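Transcriptional regulator, LacI family protein (Rhodococcus jostii, PDB 3K9C) probably acts as a DNA-binding transcription factor of the LacI family that recognises a cis-regulatory region. Local coordinates at residues Cys67-Leu72 with Asp249-Gln254; Leu92-Ala97 with Glu245-Gly250. All blocks are in the same frame, centred on the assembly; numbering follows the deposited sequence.

Interaction 1. Residues Cys67-Leu72 with Asp249-Gln254; sequences CEAAIL and DGALAQ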
# COMPACT_ATOMS: atom_id res chain seq x y z
N CYS B 67 -15.01 21.55 -4.81
CA CYS B 67 -15.62 20.36 -4.21
C CYS B 67 -16.96 20.73 -3.59
O CYS B 67 -17.05 21.67 -2.80
CB CYS B 67 -14.70 19.79 -3.12
SG CYS B 67 -13.05 19.34 -3.69
N GLU B 68 -18.00 19.97 -3.94
CA GLU B 68 -19.34 20.21 -3.42
C GLU B 68 -19.54 19.49 -2.09
O GLU B 68 -20.59 19.60 -1.45
CB GLU B 68 -20.39 19.72 -4.41
CG GLU B 68 -20.52 20.59 -5.64
CD GLU B 68 -21.47 20.01 -6.66
OE1 GLU B 68 -22.59 19.60 -6.26
OE2 GLU B 68 -21.11 19.97 -7.85
N ALA B 69 -18.51 18.76 -1.68
CA ALA B 69 -18.54 18.03 -0.43
C ALA B 69 -17.15 17.50 -0.16
O ALA B 69 -16.34 17.36 -1.08
CB ALA B 69 -19.54 16.87 -0.52
N ALA B 70 -16.87 17.23 1.10
CA ALA B 70 -15.58 16.70 1.51
C ALA B 70 -15.80 15.42 2.30
O ALA B 70 -16.48 15.44 3.32
CB ALA B 70 -14.82 17.72 2.36
N ILE B 71 -15.25 14.33 1.79
CA ILE B 71 -15.34 13.02 2.44
C ILE B 71 -13.95 12.71 3.02
O ILE B 71 -12.98 12.54 2.28
CB ILE B 71 -15.71 11.93 1.43
CG1 ILE B 71 -17.12 12.19 0.89
CG2 ILE B 71 -15.61 10.56 2.08
CD1 ILE B 71 -17.48 11.31 -0.27
N LEU B 72 -13.86 12.65 4.35
CA LEU B 72 -12.59 12.39 5.02
C LEU B 72 -12.50 10.94 5.51
O LEU B 72 -13.28 10.53 6.37
CB LEU B 72 -12.40 13.34 6.20
CG LEU B 72 -12.67 14.85 6.01
CD1 LEU B 72 -12.27 15.59 7.29
CD2 LEU B 72 -11.89 15.39 4.83
N ASP B 249 -23.46 8.59 -1.35
CA ASP B 249 -24.88 8.95 -1.27
C ASP B 249 -25.14 9.92 -0.12
O ASP B 249 -25.92 10.86 -0.26
CB ASP B 249 -25.75 7.71 -1.07
CG ASP B 249 -25.86 6.86 -2.33
OD1 ASP B 249 -26.05 7.44 -3.42
OD2 ASP B 249 -25.76 5.62 -2.23
N GLY B 250 -24.49 9.68 1.02
CA GLY B 250 -24.64 10.56 2.16
C GLY B 250 -24.17 11.96 1.81
O GLY B 250 -24.79 12.95 2.18
N ALA B 251 -23.07 12.04 1.07
CA ALA B 251 -22.53 13.34 0.67
C ALA B 251 -23.46 14.02 -0.33
O ALA B 251 -23.76 15.21 -0.20
CB ALA B 251 -21.14 13.17 0.06
N LEU B 252 -23.92 13.28 -1.34
CA LEU B 252 -24.83 13.84 -2.32
C LEU B 252 -26.15 14.25 -1.65
O LEU B 252 -26.80 15.20 -2.09
CB LEU B 252 -25.09 12.83 -3.45
CG LEU B 252 -24.16 12.93 -4.67
CD1 LEU B 252 -22.72 12.76 -4.26
CD2 LEU B 252 -24.56 11.89 -5.69
N ALA B 253 -26.52 13.55 -0.59
CA ALA B 253 -27.74 13.86 0.15
C ALA B 253 -27.57 15.18 0.91
O ALA B 253 -28.51 15.98 0.97
CB ALA B 253 -28.07 12.74 1.11
N GLN B 254 -26.39 15.39 1.49
CA GLN B 254 -26.10 16.60 2.25
C GLN B 254 -25.99 17.81 1.32
O GLN B 254 -26.28 18.95 1.71
CB GLN B 254 -24.81 16.44 3.06
CG GLN B 254 -24.97 15.59 4.31
CD GLN B 254 -23.72 15.55 5.18
OE1 GLN B 254 -23.14 16.58 5.52
NE2 GLN B 254 -23.32 14.34 5.57

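Interaction 2. Residues Leu92-Ala97 with Glu245-Gly250; sequences LVVARA and EAAVDG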
# COMPACT_ATOMS: atom_id res chain seq x y z
N LEU B 92 -18.45 14.78 5.44
CA LEU B 92 -18.79 13.45 5.94
C LEU B 92 -17.51 12.66 6.21
O LEU B 92 -16.60 12.62 5.37
CB LEU B 92 -19.66 12.72 4.91
CG LEU B 92 -20.22 11.34 5.24
CD1 LEU B 92 -21.53 11.14 4.48
CD2 LEU B 92 -19.22 10.24 4.88
N VAL B 93 -17.43 12.06 7.38
CA VAL B 93 -16.27 11.27 7.75
C VAL B 93 -16.59 9.78 7.56
O VAL B 93 -17.74 9.37 7.66
CB VAL B 93 -15.87 11.50 9.23
CG1 VAL B 93 -15.60 12.99 9.46
CG2 VAL B 93 -16.96 10.99 10.16
N VAL B 94 -15.55 9.00 7.27
CA VAL B 94 -15.72 7.57 7.08
C VAL B 94 -14.87 6.78 8.07
O VAL B 94 -13.76 7.18 8.41
CB VAL B 94 -15.31 7.14 5.65
CG1 VAL B 94 -15.46 5.64 5.50
CG2 VAL B 94 -16.19 7.84 4.63
N ALA B 95 -15.40 5.64 8.51
CA ALA B 95 -14.71 4.75 9.44
C ALA B 95 -14.61 5.30 10.85
O ALA B 95 -13.77 4.85 11.63
CB ALA B 95 -13.32 4.44 8.90
N ARG B 96 -15.45 6.26 11.18
CA ARG B 96 -15.47 6.85 12.52
C ARG B 96 -16.69 7.75 12.67
O ARG B 96 -17.31 8.14 11.68
CB ARG B 96 -14.21 7.68 12.78
CG ARG B 96 -14.06 8.90 11.88
CD ARG B 96 -13.15 9.96 12.48
NE ARG B 96 -13.84 10.77 13.49
CZ ARG B 96 -13.30 11.81 14.12
NH1 ARG B 96 -12.05 12.19 13.86
NH2 ARG B 96 -14.02 12.51 15.00
N ALA B 97 -17.02 8.07 13.92
CA ALA B 97 -18.14 8.95 14.20
C ALA B 97 -17.64 10.39 14.07
O ALA B 97 -16.50 10.69 14.44
CB ALA B 97 -18.67 8.70 15.61
N GLU B 245 -20.29 3.41 -1.40
CA GLU B 245 -21.54 3.86 -2.00
C GLU B 245 -22.34 4.69 -1.01
O GLU B 245 -22.94 5.69 -1.38
CB GLU B 245 -22.39 2.67 -2.46
CG GLU B 245 -21.74 1.76 -3.47
CD GLU B 245 -22.76 0.89 -4.20
OE1 GLU B 245 -23.58 1.45 -4.95
OE2 GLU B 245 -22.73 -0.35 -4.02
N ALA B 246 -22.35 4.25 0.25
CA ALA B 246 -23.08 4.94 1.30
C ALA B 246 -22.47 6.31 1.59
O ALA B 246 -23.19 7.29 1.83
CB ALA B 246 -23.09 4.10 2.56
N ALA B 247 -21.14 6.38 1.57
CA ALA B 247 -20.46 7.64 1.81
C ALA B 247 -20.80 8.64 0.70
O ALA B 247 -21.08 9.81 0.97
CB ALA B 247 -18.95 7.41 1.90
N VAL B 248 -20.75 8.17 -0.55
CA VAL B 248 -21.07 9.03 -1.69
C VAL B 248 -22.53 9.51 -1.64
O VAL B 248 -22.79 10.69 -1.85
CB VAL B 248 -20.81 8.31 -3.05
CG1 VAL B 248 -21.45 9.09 -4.20
CG2 VAL B 248 -19.32 8.21 -3.31
N ASP B 249 -23.46 8.59 -1.35
CA ASP B 249 -24.88 8.95 -1.27
C ASP B 249 -25.14 9.92 -0.12
O ASP B 249 -25.92 10.86 -0.26
CB ASP B 249 -25.75 7.71 -1.07
CG ASP B 249 -25.86 6.86 -2.33
OD1 ASP B 249 -26.05 7.44 -3.42
OD2 ASP B 249 -25.76 5.62 -2.23
N GLY B 250 -24.49 9.68 1.02
CA GLY B 250 -24.64 10.56 2.16
C GLY B 250 -24.17 11.96 1.81
O GLY B 250 -24.79 12.95 2.18

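Interaction 1. Residues Cys67-Leu72 with Asp249-Gln254
Ala251 pushes its methyl group from helix 240-255 against strand 67-73, where it meets two side chains of the same strand face. Its CB lies 4.1 Å from Ala69 CB; the Ala69 methyl points at the flank of the Ala251 methyl, so end meets side. Ile71, two residues further along the strand, takes the end: its CB does not aim at the helix, but CG1 stands anti to the carbonyl carbon (chi1 -65°) and the extended chain lays CD1 across the front of the Ala251 methyl, 4.1 Å from CB, with the CG1-CD1 bond broadside to it. Ala70, between the two, faces the other side of the sheet. With alanines at the nearest point, the backbones come close, Ala69 CA and Ala251 CA being 6.3 Å apart. No hydrogen bond crosses, and all three touching residues are buried. Around this patch Ala69 also packs on Leu15 and Ile255, and Leu252 reaches Leu15 and Tyr42 at the neighbouring strands. A helix packed on one face of a mostly parallel sheet, with helices on both faces, is the alpha/beta/alpha layering of a subdomain of the periplasmic binding protein-like fold of LacI-family regulators.

Interaction 2. Residues Leu92-Ala97 with Glu245-Gly250
Leu92 and Val94, alternate residues on one face of strand 91-94, close on Ala247 of helix 240-255. Leu92 forks over the helix: CD2 lies at the side of the Ala247 methyl, CD2 to CB being 4.1 Å, while CD1 lies against backbone, 3.8 Å from Ala247 O and 3.8 Å from Gly250 C. Gly250 has no side chain, and the CD1 branch occupies the place where a CB would point, so this methyl rests directly on the helix main chain. Next to Leu92 CD2, Val94 comes obliquely onto the end of the same alanine methyl, CG2 to Ala247 CB 3.9 Å; chi1 of 178° sends CG1 anti to the backbone N and leaves CG2 beside it. The side-chain contacts are apolar, and no hydrogen bond crosses. Strand and helix run almost exactly antiparallel, at 172°, with their axes 9.3 Å apart at closest approach. Beyond the strand end the chain turns, and Arg96 folds back on its neighbour: NE donates to Ala97 O at 2.8 Å and NH2 joins it at 3.1 Å, while NH1 bonds to the carbonyls of Thr75 and Phe77. Leu92 and Ala246 both pack on Val106 of strand 104-108, Val94 touches Leu73 of strand 67-73 and Leu29 of helix 24-39, and Val248 turns to Ile33 and Ala36 of that helix, which packs against helix 240-255 through these residues.

In the fold
Interactions 1 and 2 are successive parts of one interface, their centres 8 Å apart, in which helix 240-255 lies over neighbouring parallel strands of the same sheet. Strands 67-73 and 91-94 are joined there by probable backbone hydrogen bonds between Leu72 and both Leu92 and Val94, and Ile71 CG2 packs on Val94 CG2, so the two apolar patches merge. Both are buried and lack polar bonds across them. Interaction 1 (99 Å²) rests on side chains alone, one helix alanine against two strand residues; interaction 2 (138 Å²) adds a leucine's contact with helix main chain. Charges lie off the strand-facing side, where Asp249 and Glu245 form salt bridges with Arg40 and Arg39 at the end of helix 24-39.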